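PDB 5NO8: Baccell_00875 from Bacteroides cellulosilyticus DSM 14838, which acts as a polysaccharide lyase, probably removing the L-rhamnose caps linked to glucuronic acid on complex arabinogalactan proteins. Local coordinates for residues I167-S172 against H329-V334; E271-E276 against V316-Y321; K264-K269 against P583-N588; V258-N263 against V275-L280; A196-E201 against A219-D224. All blocks are in the same frame, centred on the assembly; numbering follows the deposited sequence.

How the interactions relate
From the N terminus, strand 163-168 and the loop after it give the first half of interaction 1, which closes a long loop when strand 326-335 arrives. Nested inside that loop are interaction 5, the pairing of 196-201 with 219-224, then interaction 4, which joins 258-263 to 275-280, and interaction 2, which faces 271-276 with 316-321. Interactions 2 and 4 share Val275 and Glu276. Interaction 3 runs from 264-269 to the loop 583-588, so it crosses interactions 1 and 4 and encloses interaction 2. Interactions 1 to 4 meet around one eight-stranded sheet; interaction 5 lies in another sheet and touches interaction 1 through Gly171 and Ile197.

Interaction 1. Residues I167-S172 against H329-V334; sequences IWKGGS and HADCLV
His329, within strand 326-335, carries most of the contact with the end of strand 163-168 and the loop after it. Its CG sits in the crowded position between backbone N and carbonyl carbon (chi1 82°), which brings the imidazole up against Trp168. The two rings are oblique, the imidazole and the six-membered indole ring having planes 31° apart and centroids at 4.9 Å; Trp168 CZ2 lies over one imidazole face, offset toward the rim. At the imidazole edge, Lys169 O lies in plane, 3.3 Å from His329 CE1. His329 O lies in the plane of the indole, 3.4 Å from Trp168 CZ2, and accepts from a water that in turn accepts from Trp168 NE1. Ala330 turns its CB away and packs on Val260 and Cys262. Asp331 points toward segment 167-172, its OD2 3.6 Å from Trp168 CH2 at the indole edge. The same oxygen takes a hydrogen bond from His329 NE2 at 3.0 Å, bent to 140° and meeting OD2 from above the carboxylate plane. Between these segments the join rests on ring packing and a water bridge, while Thr328 and Gln327, just before His329, supply direct hydrogen bonds to Gly170 and Ser172. The carboxylate helps set the imidazole's rotation and may raise its basicity; the amine Lys169 NZ, 4.9 Å from Asp331 OD2, may partly offset this.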
# COMPACT_ATOMS: atom_id res chain seq x y z
N ILE A 167 7.23 -6.81 -3.04
CA ILE A 167 8.01 -6.87 -4.27
C ILE A 167 8.93 -5.66 -4.32
O ILE A 167 8.46 -4.55 -4.11
CB ILE A 167 7.10 -6.84 -5.50
CG1 ILE A 167 6.06 -7.97 -5.42
CG2 ILE A 167 7.92 -6.97 -6.79
CD1 ILE A 167 4.93 -7.78 -6.39
N TRP A 168 10.21 -5.89 -4.58
CA TRP A 168 11.15 -4.79 -4.83
C TRP A 168 11.75 -4.94 -6.20
O TRP A 168 12.52 -5.89 -6.45
CB TRP A 168 12.23 -4.66 -3.77
CG TRP A 168 13.14 -3.50 -4.04
CD1 TRP A 168 14.50 -3.52 -4.00
CD2 TRP A 168 12.76 -2.17 -4.43
NE1 TRP A 168 14.99 -2.29 -4.34
CE2 TRP A 168 13.95 -1.44 -4.59
CE3 TRP A 168 11.53 -1.52 -4.62
CZ2 TRP A 168 13.97 -0.08 -4.96
CZ3 TRP A 168 11.55 -0.18 -5.02
CH2 TRP A 168 12.78 0.52 -5.16
N LYS A 169 11.43 -3.96 -7.05
CA LYS A 169 11.95 -3.90 -8.41
C LYS A 169 13.38 -3.33 -8.45
O LYS A 169 13.68 -2.40 -9.20
CB LYS A 169 10.99 -3.08 -9.31
CG LYS A 169 10.81 -1.62 -8.91
CD LYS A 169 9.84 -0.87 -9.81
CE LYS A 169 9.86 0.61 -9.44
NZ LYS A 169 8.94 1.42 -10.24
N GLY A 170 14.27 -3.93 -7.69
CA GLY A 170 15.60 -3.37 -7.46
C GLY A 170 16.68 -3.80 -8.43
O GLY A 170 17.86 -3.84 -8.05
N GLY A 171 16.31 -4.11 -9.66
CA GLY A 171 17.32 -4.42 -10.69
C GLY A 171 18.07 -5.70 -10.33
O GLY A 171 17.45 -6.75 -10.12
N SER A 172 19.40 -5.60 -10.25
CA SER A 172 20.25 -6.74 -9.88
C SER A 172 20.01 -7.20 -8.46
O SER A 172 20.34 -8.34 -8.14
CB SER A 172 21.74 -6.45 -10.06
OG SER A 172 22.01 -5.93 -11.36
N HIS A 329 18.85 0.53 -7.16
CA HIS A 329 18.45 1.90 -6.93
C HIS A 329 17.60 2.11 -5.68
O HIS A 329 17.18 1.15 -5.01
CB HIS A 329 17.71 2.43 -8.17
CG HIS A 329 16.26 2.04 -8.23
ND1 HIS A 329 15.83 0.77 -8.53
CD2 HIS A 329 15.14 2.77 -7.98
CE1 HIS A 329 14.51 0.75 -8.52
NE2 HIS A 329 14.06 1.94 -8.18
N ALA A 330 17.41 3.39 -5.38
CA ALA A 330 16.43 3.89 -4.42
C ALA A 330 15.64 5.03 -5.04
O ALA A 330 16.17 5.79 -5.85
CB ALA A 330 17.11 4.37 -3.17
N ASP A 331 14.35 5.12 -4.67
CA ASP A 331 13.45 6.18 -5.19
C ASP A 331 13.09 7.14 -4.05
O ASP A 331 12.48 6.73 -3.06
CB ASP A 331 12.16 5.58 -5.73
CG ASP A 331 12.39 4.69 -6.94
OD1 ASP A 331 13.08 5.14 -7.89
OD2 ASP A 331 11.86 3.54 -6.94
N CYS A 332 13.48 8.41 -4.19
CA CYS A 332 13.22 9.46 -3.23
C CYS A 332 12.46 10.60 -3.90
O CYS A 332 12.45 10.73 -5.13
CB CYS A 332 14.51 10.02 -2.65
SG CYS A 332 15.44 8.76 -1.77
N LEU A 333 11.83 11.44 -3.07
CA LEU A 333 11.10 12.60 -3.54
C LEU A 333 11.58 13.82 -2.78
O LEU A 333 11.77 13.75 -1.56
CB LEU A 333 9.59 12.43 -3.28
CG LEU A 333 8.66 13.54 -3.72
CD1 LEU A 333 8.62 13.70 -5.22
CD2 LEU A 333 7.23 13.28 -3.21
N VAL A 334 11.75 14.92 -3.50
CA VAL A 334 12.01 16.23 -2.91
C VAL A 334 10.81 17.15 -3.09
O VAL A 334 10.29 17.33 -4.22
CB VAL A 334 13.30 16.87 -3.48
CG1 VAL A 334 13.59 18.19 -2.77
CG2 VAL A 334 14.45 15.94 -3.27
O HOH W 1 17.75 -1.33 -4.09

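Interaction 2. Residues E271-E276 against V316-Y321; sequences EKARVE and VRFDFY
Val275 is the bump of this contact, and the rings of Phe318 and Phe320 form the hollow that receives it. Strands 272-276 and 316-321 lie face to face, 9.3 Å apart at closest approach and crossing at -34°, too far for backbone pairing, as expected of opposed layers of a curved sheet with side chains interleaved. The two methyls of Val275 divide the work. CG2, anti to the carbonyl carbon, sits over the centre of the Phe318 ring as a CH-pi contact, 3.6 Å from the centroid and 10° off the normal. CG1, anti to the backbone N (chi1 -169°), reaches the edge of Phe320, 3.7 Å from its CE2. Strand alternation puts both phenylalanines on one face, and CG anti to the carbonyl carbon gives them the same lean. Val316 CG1, offset toward the rim, lies on the opposite face of Phe318, which is thus clamped between two methyls. A smaller bump, Ala273 CB, fills in beside the ring tip, 4.1 Å from Phe318 CZ. The charged side chains lie off this interface: Arg274 NE binds the anti lone pair of Glu276 OE2 at 2.9 Å and has a second partner in Glu307, while Arg317 grips Asp319 side-on through NE and NH2. Interdigitating apolar groups therefore make nearly all of the interface, with a little backbone at Phe320, where Val275 O lies in the ring plane.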
# COMPACT_ATOMS: atom_id res chain seq x y z
N GLU A 271 17.56 19.72 2.47
CA GLU A 271 17.95 18.66 3.41
C GLU A 271 19.04 17.82 2.79
O GLU A 271 19.16 17.76 1.57
CB GLU A 271 16.79 17.75 3.75
CG GLU A 271 15.73 18.29 4.68
CD GLU A 271 14.86 17.13 5.17
OE1 GLU A 271 15.29 16.39 6.10
OE2 GLU A 271 13.80 16.92 4.60
N LYS A 272 19.80 17.13 3.63
CA LYS A 272 20.85 16.23 3.18
C LYS A 272 20.33 14.79 3.18
O LYS A 272 19.72 14.35 4.15
CB LYS A 272 22.10 16.29 4.08
N ALA A 273 20.58 14.08 2.08
CA ALA A 273 20.22 12.67 1.96
C ALA A 273 21.45 11.84 2.26
O ALA A 273 22.57 12.21 1.83
CB ALA A 273 19.73 12.36 0.55
N ARG A 274 21.27 10.75 2.99
CA ARG A 274 22.31 9.75 3.16
C ARG A 274 21.76 8.44 2.60
O ARG A 274 20.78 7.94 3.11
CB ARG A 274 22.72 9.57 4.61
CG ARG A 274 23.79 8.49 4.79
CD ARG A 274 24.20 8.34 6.26
NE ARG A 274 25.13 7.23 6.45
CZ ARG A 274 26.45 7.31 6.64
NH1 ARG A 274 27.10 8.47 6.68
NH2 ARG A 274 27.13 6.20 6.84
N VAL A 275 22.41 7.90 1.58
CA VAL A 275 21.94 6.68 0.92
C VAL A 275 23.01 5.62 1.07
O VAL A 275 24.16 5.86 0.71
CB VAL A 275 21.65 6.93 -0.59
CG1 VAL A 275 20.93 5.75 -1.20
CG2 VAL A 275 20.88 8.21 -0.76
N GLU A 276 22.65 4.46 1.62
CA GLU A 276 23.59 3.40 1.98
C GLU A 276 23.33 2.17 1.14
O GLU A 276 22.18 1.83 0.89
CB GLU A 276 23.39 3.01 3.45
CG GLU A 276 23.84 4.11 4.40
CD GLU A 276 23.87 3.68 5.86
OE1 GLU A 276 23.43 2.54 6.18
OE2 GLU A 276 24.32 4.49 6.68
N VAL A 316 13.89 11.99 -7.15
CA VAL A 316 15.30 11.71 -7.15
C VAL A 316 15.54 10.19 -7.12
O VAL A 316 15.16 9.50 -6.17
CB VAL A 316 16.08 12.38 -5.99
CG1 VAL A 316 17.57 12.03 -6.08
CG2 VAL A 316 15.86 13.89 -5.98
N ARG A 317 16.21 9.69 -8.15
CA ARG A 317 16.59 8.30 -8.21
C ARG A 317 18.07 8.19 -7.91
O ARG A 317 18.90 8.84 -8.55
CB ARG A 317 16.31 7.74 -9.60
CG ARG A 317 16.57 6.26 -9.72
CD ARG A 317 16.39 5.83 -11.15
NE ARG A 317 16.97 4.52 -11.40
CZ ARG A 317 16.30 3.39 -11.60
NH1 ARG A 317 14.97 3.34 -11.63
NH2 ARG A 317 16.99 2.28 -11.84
N PHE A 318 18.42 7.40 -6.91
CA PHE A 318 19.81 7.09 -6.66
C PHE A 318 20.10 5.71 -7.24
O PHE A 318 19.40 4.75 -6.90
CB PHE A 318 20.08 7.07 -5.16
CG PHE A 318 20.02 8.44 -4.52
CD1 PHE A 318 21.06 9.31 -4.67
CD2 PHE A 318 18.92 8.83 -3.77
CE1 PHE A 318 21.03 10.55 -4.06
CE2 PHE A 318 18.87 10.08 -3.18
CZ PHE A 318 19.95 10.93 -3.32
N ASP A 319 21.12 5.60 -8.10
CA ASP A 319 21.57 4.32 -8.66
C ASP A 319 22.94 3.95 -8.10
O ASP A 319 23.79 4.83 -7.99
CB ASP A 319 21.66 4.38 -10.18
CG ASP A 319 20.31 4.41 -10.85
OD1 ASP A 319 19.57 3.39 -10.83
OD2 ASP A 319 19.96 5.45 -11.42
N PHE A 320 23.11 2.70 -7.66
CA PHE A 320 24.43 2.13 -7.38
C PHE A 320 24.83 1.14 -8.48
O PHE A 320 24.02 0.36 -8.95
CB PHE A 320 24.46 1.40 -6.05
CG PHE A 320 24.39 2.31 -4.87
CD1 PHE A 320 25.53 2.86 -4.32
CD2 PHE A 320 23.16 2.63 -4.32
CE1 PHE A 320 25.46 3.72 -3.24
CE2 PHE A 320 23.08 3.48 -3.23
CZ PHE A 320 24.22 4.03 -2.69
N TYR A 321 26.11 1.19 -8.85
CA TYR A 321 26.67 0.32 -9.88
C TYR A 321 27.84 -0.35 -9.23
O TYR A 321 28.66 0.32 -8.59
CB TYR A 321 27.14 1.13 -11.09
CG TYR A 321 26.02 1.88 -11.75
CD1 TYR A 321 25.22 1.29 -12.73
CD2 TYR A 321 25.72 3.18 -11.34
CE1 TYR A 321 24.17 1.99 -13.30
CE2 TYR A 321 24.67 3.86 -11.90
CZ TYR A 321 23.91 3.27 -12.87
OH TYR A 321 22.87 3.98 -13.39

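Interaction 3. Residues K264-K269 against P583-N588; sequences KYVFEK and PSYHLN
Apolar packing dominates this join between the edge of the beta domain, at 264-269, and the loop 583-588 of the helical part. Tyr265, with CG anti to the carbonyl carbon (chi1 -62°), reaches along Pro583, the two side chains lying side by side and pointing the same way; its ring lies on the proline backbone, Tyr265 CE1 being 3.4 Å from Pro583 C. At the root of the ring, Tyr265 CB meets Tyr585 CB at 3.6 Å. Val266 CG2 is 3.8 Å from Tyr585 CB, the two side chains crossing at about a right angle. Asn588 crosses the other flank of the phenol, its CG 3.5 Å from Tyr265 CE2.

Polar contacts serve the loop itself. Ser584 OG accepts from His586 N at 3.1 Å, an ST turn, and Ser584 O takes two further hydrogen bonds, from Leu587 N and Asn588 N.

No hydrogen bond links the two segments. The Tyr265 hydroxyl bonds instead to Cys262 N in its own domain, and Tyr265 O faces Tyr585 CB while pairing with Leu333. The loop is held in shape by internal hydrogen bonds and tied to the sheet by a backbone bond of Pro583 with Asp331; between these two segments, contact depends on shape and dispersion around a buried tyrosine.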
# COMPACT_ATOMS: atom_id res chain seq x y z
N LYS A 264 15.72 9.03 4.87
CA LYS A 264 14.30 9.27 4.65
C LYS A 264 14.05 9.08 3.18
O LYS A 264 15.01 9.01 2.43
CB LYS A 264 13.95 10.70 4.96
CG LYS A 264 14.25 11.11 6.36
CD LYS A 264 13.50 12.37 6.69
CE LYS A 264 14.23 13.63 6.32
NZ LYS A 264 13.99 14.59 7.46
N TYR A 265 12.79 9.02 2.78
CA TYR A 265 12.45 8.90 1.35
C TYR A 265 11.76 10.09 0.78
O TYR A 265 11.60 10.19 -0.44
CB TYR A 265 11.66 7.59 1.09
CG TYR A 265 12.52 6.44 1.44
CD1 TYR A 265 13.46 5.93 0.54
CD2 TYR A 265 12.46 5.86 2.73
CE1 TYR A 265 14.32 4.90 0.89
CE2 TYR A 265 13.31 4.82 3.08
CZ TYR A 265 14.23 4.33 2.16
OH TYR A 265 15.11 3.33 2.51
N VAL A 266 11.36 11.03 1.64
CA VAL A 266 10.83 12.30 1.21
C VAL A 266 11.62 13.38 1.95
O VAL A 266 11.76 13.32 3.18
CB VAL A 266 9.33 12.45 1.50
CG1 VAL A 266 8.83 13.82 1.07
CG2 VAL A 266 8.55 11.34 0.81
N PHE A 267 12.16 14.33 1.19
CA PHE A 267 13.03 15.39 1.68
C PHE A 267 12.44 16.75 1.38
O PHE A 267 11.83 16.92 0.34
CB PHE A 267 14.36 15.31 0.96
CG PHE A 267 15.13 14.09 1.29
CD1 PHE A 267 15.92 14.05 2.43
CD2 PHE A 267 14.96 12.93 0.54
CE1 PHE A 267 16.61 12.91 2.78
CE2 PHE A 267 15.66 11.78 0.88
CZ PHE A 267 16.50 11.78 1.99
N GLU A 268 12.63 17.73 2.28
CA GLU A 268 12.42 19.13 1.96
C GLU A 268 13.66 19.68 1.27
O GLU A 268 14.79 19.26 1.55
CB GLU A 268 12.17 19.97 3.23
CG GLU A 268 10.94 19.52 4.00
CD GLU A 268 10.66 20.46 5.17
OE1 GLU A 268 11.63 20.91 5.80
OE2 GLU A 268 9.49 20.75 5.44
N LYS A 269 13.45 20.63 0.37
CA LYS A 269 14.54 21.20 -0.37
C LYS A 269 15.56 21.77 0.62
O LYS A 269 15.19 22.44 1.59
CB LYS A 269 14.00 22.26 -1.31
CG LYS A 269 15.03 22.80 -2.27
CD LYS A 269 14.38 23.73 -3.29
CE LYS A 269 14.20 25.12 -2.72
NZ LYS A 269 13.56 25.95 -3.77
N PRO A 583 13.28 0.44 -0.57
CA PRO A 583 13.83 1.83 -0.50
C PRO A 583 13.20 2.78 -1.52
O PRO A 583 13.86 3.25 -2.46
CB PRO A 583 15.32 1.60 -0.75
CG PRO A 583 15.33 0.43 -1.69
CD PRO A 583 14.26 -0.48 -1.17
N SER A 584 11.91 3.02 -1.32
CA SER A 584 11.09 3.89 -2.15
C SER A 584 10.07 4.57 -1.25
O SER A 584 9.47 3.92 -0.41
CB SER A 584 10.34 3.09 -3.21
OG SER A 584 9.42 3.91 -3.93
N TYR A 585 9.84 5.85 -1.46
CA TYR A 585 8.78 6.56 -0.76
C TYR A 585 7.39 5.98 -1.06
O TYR A 585 6.50 6.08 -0.25
CB TYR A 585 8.83 8.07 -1.01
CG TYR A 585 8.58 8.48 -2.44
CD1 TYR A 585 9.63 8.57 -3.34
CD2 TYR A 585 7.28 8.73 -2.90
CE1 TYR A 585 9.41 8.92 -4.67
CE2 TYR A 585 7.05 9.11 -4.21
CZ TYR A 585 8.13 9.23 -5.08
OH TYR A 585 7.90 9.60 -6.38
N HIS A 586 7.22 5.33 -2.20
CA HIS A 586 5.94 4.70 -2.51
C HIS A 586 5.63 3.50 -1.62
O HIS A 586 4.45 3.16 -1.43
CB HIS A 586 5.93 4.22 -3.97
CG HIS A 586 5.81 5.32 -4.96
ND1 HIS A 586 6.88 5.76 -5.72
CD2 HIS A 586 4.76 6.08 -5.32
CE1 HIS A 586 6.49 6.73 -6.52
NE2 HIS A 586 5.21 6.95 -6.30
N LEU A 587 6.68 2.83 -1.15
CA LEU A 587 6.58 1.50 -0.53
C LEU A 587 7.04 1.39 0.90
O LEU A 587 6.62 0.47 1.59
CB LEU A 587 7.40 0.47 -1.33
CG LEU A 587 7.18 0.40 -2.82
CD1 LEU A 587 8.15 -0.57 -3.47
CD2 LEU A 587 5.75 0.03 -3.11
N ASN A 588 7.91 2.30 1.36
CA ASN A 588 8.63 2.06 2.61
C ASN A 588 7.69 2.25 3.80
O ASN A 588 7.22 3.35 4.07
CB ASN A 588 9.85 2.98 2.73
CG ASN A 588 10.79 2.51 3.81
OD1 ASN A 588 11.65 1.62 3.61
ND2 ASN A 588 10.64 3.08 4.96

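Interaction 4. Residues V258-N263 against V275-L280; sequences VLVSCN and VECRSL
Strands 259-262 and 275-278 run antiparallel, their axes 4.7 Å apart at closest approach and inclined at 162°. They form an edge pairing of an eight-stranded mixed sheet in which 259-262 is an outermost strand. Leu259 with Arg278 and Ser261 with Glu276 are the hydrogen-bonded pairs, alternating with the non-hydrogen-bonded pairs Val260 with Cys277 and Cys262 with Val275. Of the four bonds, Ser261 N to Glu276 O is the longest at 3.0 Å, and Arg278 N reaches Leu259 O at 2.8 Å. The straightest runs from Glu276 N to Ser261 O almost along the C=O axis, with 177° at the hydrogen. CA-H...O contacts supplement them, as from Val260 CA to Glu276 O at 3.2 Å. Side chains alternate between the faces. On the inner one, Val260 CG1, anti to its backbone N, meets Val275 CG1 at 4.1 Å, while Cys277 SG, also anti to N (chi1 -177°), turns toward Val258 CG2. This face packs against strands 314-322 and 326-335, with Val260 on Ala330. The other face carries Leu259, Ser261, Glu276 and Arg278, and there Leu259 lies on helix 245-254. Glu276 CB packs 4.1 Å from Ser261 OG, its carboxylate going to Arg274, and the bent chain of Arg278 leads its guanidinium away to Asn302. At the far end of the inner face, Cys262 SG rests against a methyl of its partner, 3.7 Å from Val275 CG1.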
# COMPACT_ATOMS: atom_id res chain seq x y z
N VAL A 258 22.58 -7.05 -2.34
CA VAL A 258 22.83 -5.86 -1.52
C VAL A 258 21.52 -5.27 -1.06
O VAL A 258 20.46 -5.56 -1.63
CB VAL A 258 23.66 -4.79 -2.27
CG1 VAL A 258 24.97 -5.37 -2.78
CG2 VAL A 258 22.89 -4.17 -3.42
N LEU A 259 21.59 -4.45 -0.00
CA LEU A 259 20.43 -3.76 0.54
C LEU A 259 20.71 -2.27 0.51
O LEU A 259 21.74 -1.80 1.02
CB LEU A 259 20.15 -4.19 1.99
CG LEU A 259 19.67 -5.62 2.16
CD1 LEU A 259 19.89 -6.04 3.60
CD2 LEU A 259 18.21 -5.74 1.74
N VAL A 260 19.79 -1.52 -0.10
CA VAL A 260 19.87 -0.07 -0.16
C VAL A 260 18.86 0.51 0.80
O VAL A 260 17.75 0.02 0.91
CB VAL A 260 19.63 0.42 -1.59
CG1 VAL A 260 19.64 1.93 -1.67
CG2 VAL A 260 20.73 -0.12 -2.48
N SER A 261 19.25 1.58 1.49
CA SER A 261 18.33 2.30 2.34
C SER A 261 18.75 3.77 2.39
O SER A 261 19.92 4.10 2.22
CB SER A 261 18.32 1.72 3.75
OG SER A 261 19.64 1.61 4.24
N CYS A 262 17.78 4.63 2.69
CA CYS A 262 17.99 6.07 2.82
C CYS A 262 17.57 6.49 4.21
O CYS A 262 16.74 5.85 4.84
CB CYS A 262 17.17 6.84 1.80
SG CYS A 262 17.49 6.35 0.08
N ASN A 263 18.10 7.62 4.68
CA ASN A 263 17.70 8.13 5.99
C ASN A 263 16.21 8.49 5.99
O ASN A 263 15.53 8.30 6.99
CB ASN A 263 18.61 9.28 6.46
CG ASN A 263 18.58 10.48 5.54
OD1 ASN A 263 18.75 10.35 4.34
ND2 ASN A 263 18.30 11.65 6.11
N VAL A 275 22.41 7.90 1.58
CA VAL A 275 21.94 6.68 0.92
C VAL A 275 23.01 5.62 1.07
O VAL A 275 24.16 5.86 0.71
CB VAL A 275 21.65 6.93 -0.59
CG1 VAL A 275 20.93 5.75 -1.20
CG2 VAL A 275 20.88 8.21 -0.76
N GLU A 276 22.65 4.46 1.62
CA GLU A 276 23.59 3.40 1.98
C GLU A 276 23.33 2.17 1.14
O GLU A 276 22.18 1.83 0.89
CB GLU A 276 23.39 3.01 3.45
CG GLU A 276 23.84 4.11 4.40
CD GLU A 276 23.87 3.68 5.86
OE1 GLU A 276 23.43 2.54 6.18
OE2 GLU A 276 24.32 4.49 6.68
N CYS A 277 24.40 1.52 0.70
CA CYS A 277 24.35 0.24 0.02
C CYS A 277 25.19 -0.75 0.85
O CYS A 277 26.43 -0.62 0.94
CB CYS A 277 24.90 0.40 -1.39
SG CYS A 277 24.81 -1.11 -2.41
N ARG A 278 24.51 -1.72 1.46
CA ARG A 278 25.14 -2.69 2.36
C ARG A 278 25.27 -4.02 1.65
O ARG A 278 24.32 -4.50 1.02
CB ARG A 278 24.30 -2.83 3.63
CG ARG A 278 24.68 -3.95 4.59
CD ARG A 278 25.87 -3.61 5.46
NE ARG A 278 25.61 -2.49 6.35
CZ ARG A 278 26.54 -1.92 7.13
NH1 ARG A 278 27.79 -2.38 7.13
NH2 ARG A 278 26.22 -0.89 7.88
N SER A 279 26.43 -4.65 1.80
CA SER A 279 26.71 -5.97 1.25
C SER A 279 27.29 -6.86 2.36
O SER A 279 27.56 -6.38 3.46
CB SER A 279 27.68 -5.89 0.09
OG SER A 279 28.81 -5.10 0.46
N LEU A 280 27.48 -8.14 2.06
CA LEU A 280 28.12 -9.05 3.00
C LEU A 280 29.62 -8.78 2.97
O LEU A 280 30.22 -8.61 4.01
CB LEU A 280 27.84 -10.50 2.62
CG LEU A 280 28.47 -11.53 3.57
CD1 LEU A 280 27.69 -11.56 4.87
CD2 LEU A 280 28.53 -12.89 2.91

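Interaction 5. Residues A196-E201 against A219-D224; sequences AIRNYE and ALDLPD
Strands 199-201 and 219-221 pair antiparallel, with short axes 4.4 Å apart at closest approach and N-to-C directions at 148°. In a mixed sheet of the N-terminal beta region, strand 217-221 lies between 199-203 and 137-145. Asn199 with Asp221 and Glu201 with Ala219 are hydrogen-bonded pairs, flanking the non-hydrogen-bonded pair Tyr200 with Leu220. The bond from Asp221 N to Asn199 O, 2.8 Å, comes from above the carbonyl plane, whereas Glu201 N meets Ala219 O in plane. Arg198 N extends the pairing to Asp221 O. On the Tyr200 face, Ile197 CD1 bridges Leu220 CB and Leu222 CD1, each at 3.9 Å. Beside the Asp221 face, Arg198 from the preceding loop runs extended, its guanidinium stacked on the carboxylate with planes 6° apart and Asp221 CB over its centre. Its NE donates to Leu222 O at 3.0 Å, a bent bond, and a water links NH2, Leu222 O and Asp224 OD1. Glu201 OE2 and Asp221 OD1 are only 2.6 Å apart, and Glu201 OE2 is hydrogen-bonded to Tyr76 OH. Two buried acid oxygens this close suggest that one of the acids holds a proton, so the pair probably carries less than two negative charges. Arg198 NH1, 4.2 Å from Asp221 OD2, would ease the charge that remains.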
# COMPACT_ATOMS: atom_id res chain seq x y z
N ALA A 196 18.42 -9.25 -13.69
CA ALA A 196 17.71 -8.16 -13.03
C ALA A 196 16.21 -8.25 -13.21
O ALA A 196 15.72 -8.82 -14.19
CB ALA A 196 18.22 -6.83 -13.53
N ILE A 197 15.49 -7.66 -12.26
CA ILE A 197 14.06 -7.44 -12.38
C ILE A 197 13.85 -5.93 -12.28
O ILE A 197 14.27 -5.30 -11.30
CB ILE A 197 13.24 -8.20 -11.32
CG1 ILE A 197 13.34 -9.71 -11.52
CG2 ILE A 197 11.77 -7.77 -11.32
CD1 ILE A 197 12.82 -10.21 -12.86
N ARG A 198 13.25 -5.36 -13.31
CA ARG A 198 13.07 -3.91 -13.42
C ARG A 198 11.72 -3.39 -12.97
O ARG A 198 11.56 -2.21 -12.72
CB ARG A 198 13.36 -3.43 -14.84
CG ARG A 198 12.29 -3.84 -15.82
CD ARG A 198 12.12 -2.97 -17.05
NE ARG A 198 11.21 -3.69 -17.97
CZ ARG A 198 9.89 -3.52 -18.09
NH1 ARG A 198 9.22 -2.60 -17.38
NH2 ARG A 198 9.19 -4.28 -18.96
N ASN A 199 10.70 -4.26 -12.96
CA ASN A 199 9.36 -3.85 -12.57
C ASN A 199 8.50 -5.09 -12.41
O ASN A 199 9.00 -6.21 -12.46
CB ASN A 199 8.75 -2.92 -13.64
CG ASN A 199 7.95 -1.80 -13.00
OD1 ASN A 199 7.20 -2.05 -12.08
ND2 ASN A 199 8.13 -0.55 -13.49
N TYR A 200 7.23 -4.89 -12.14
CA TYR A 200 6.29 -6.00 -12.18
C TYR A 200 4.95 -5.56 -12.75
O TYR A 200 4.63 -4.38 -12.79
CB TYR A 200 6.11 -6.64 -10.81
CG TYR A 200 5.37 -5.78 -9.79
CD1 TYR A 200 6.05 -4.83 -9.06
CD2 TYR A 200 4.00 -5.94 -9.57
CE1 TYR A 200 5.41 -4.06 -8.11
CE2 TYR A 200 3.33 -5.16 -8.62
CZ TYR A 200 4.05 -4.21 -7.91
OH TYR A 200 3.46 -3.41 -6.95
N GLU A 201 4.18 -6.54 -13.19
CA GLU A 201 2.86 -6.33 -13.71
C GLU A 201 1.87 -7.14 -12.93
O GLU A 201 2.23 -8.11 -12.27
CB GLU A 201 2.78 -6.77 -15.16
CG GLU A 201 3.54 -5.87 -16.10
CD GLU A 201 3.60 -6.44 -17.50
OE1 GLU A 201 2.60 -6.28 -18.23
OE2 GLU A 201 4.63 -7.07 -17.86
N ALA A 219 3.51 -10.78 -12.39
CA ALA A 219 4.55 -11.12 -13.36
C ALA A 219 5.75 -10.20 -13.11
O ALA A 219 5.60 -8.99 -13.03
CB ALA A 219 4.05 -10.95 -14.78
N LEU A 220 6.93 -10.79 -12.94
CA LEU A 220 8.14 -10.00 -12.74
C LEU A 220 8.76 -9.65 -14.11
O LEU A 220 9.04 -10.55 -14.91
CB LEU A 220 9.12 -10.76 -11.85
CG LEU A 220 8.60 -11.09 -10.45
CD1 LEU A 220 9.70 -11.71 -9.63
CD2 LEU A 220 8.02 -9.90 -9.68
N ASP A 221 8.99 -8.35 -14.34
CA ASP A 221 9.53 -7.87 -15.60
C ASP A 221 11.05 -7.84 -15.62
O ASP A 221 11.67 -7.25 -14.76
CB ASP A 221 9.03 -6.46 -15.91
CG ASP A 221 7.53 -6.39 -16.05
OD1 ASP A 221 6.95 -7.23 -16.79
OD2 ASP A 221 6.91 -5.50 -15.45
N LEU A 222 11.62 -8.47 -16.64
CA LEU A 222 13.03 -8.41 -16.91
C LEU A 222 13.31 -7.09 -17.66
O LEU A 222 12.37 -6.44 -18.17
CB LEU A 222 13.46 -9.60 -17.80
CG LEU A 222 13.61 -10.93 -17.08
CD1 LEU A 222 12.30 -11.45 -16.55
CD2 LEU A 222 14.30 -11.95 -18.00
N PRO A 223 14.59 -6.69 -17.74
CA PRO A 223 14.90 -5.58 -18.62
C PRO A 223 14.49 -5.86 -20.06
O PRO A 223 14.46 -7.03 -20.49
CB PRO A 223 16.44 -5.46 -18.52
CG PRO A 223 16.79 -6.19 -17.27
CD PRO A 223 15.81 -7.31 -17.19
N ASP A 224 14.19 -4.81 -20.82
CA ASP A 224 14.08 -4.96 -22.26
C ASP A 224 15.47 -5.36 -22.78
O ASP A 224 16.49 -4.91 -22.25
CB ASP A 224 13.55 -3.70 -22.91
CG ASP A 224 12.06 -3.42 -22.56
OD1 ASP A 224 11.23 -4.33 -22.22
OD2 ASP A 224 11.68 -2.24 -22.68
O HOH W 2 10.92 -6.25 -20.38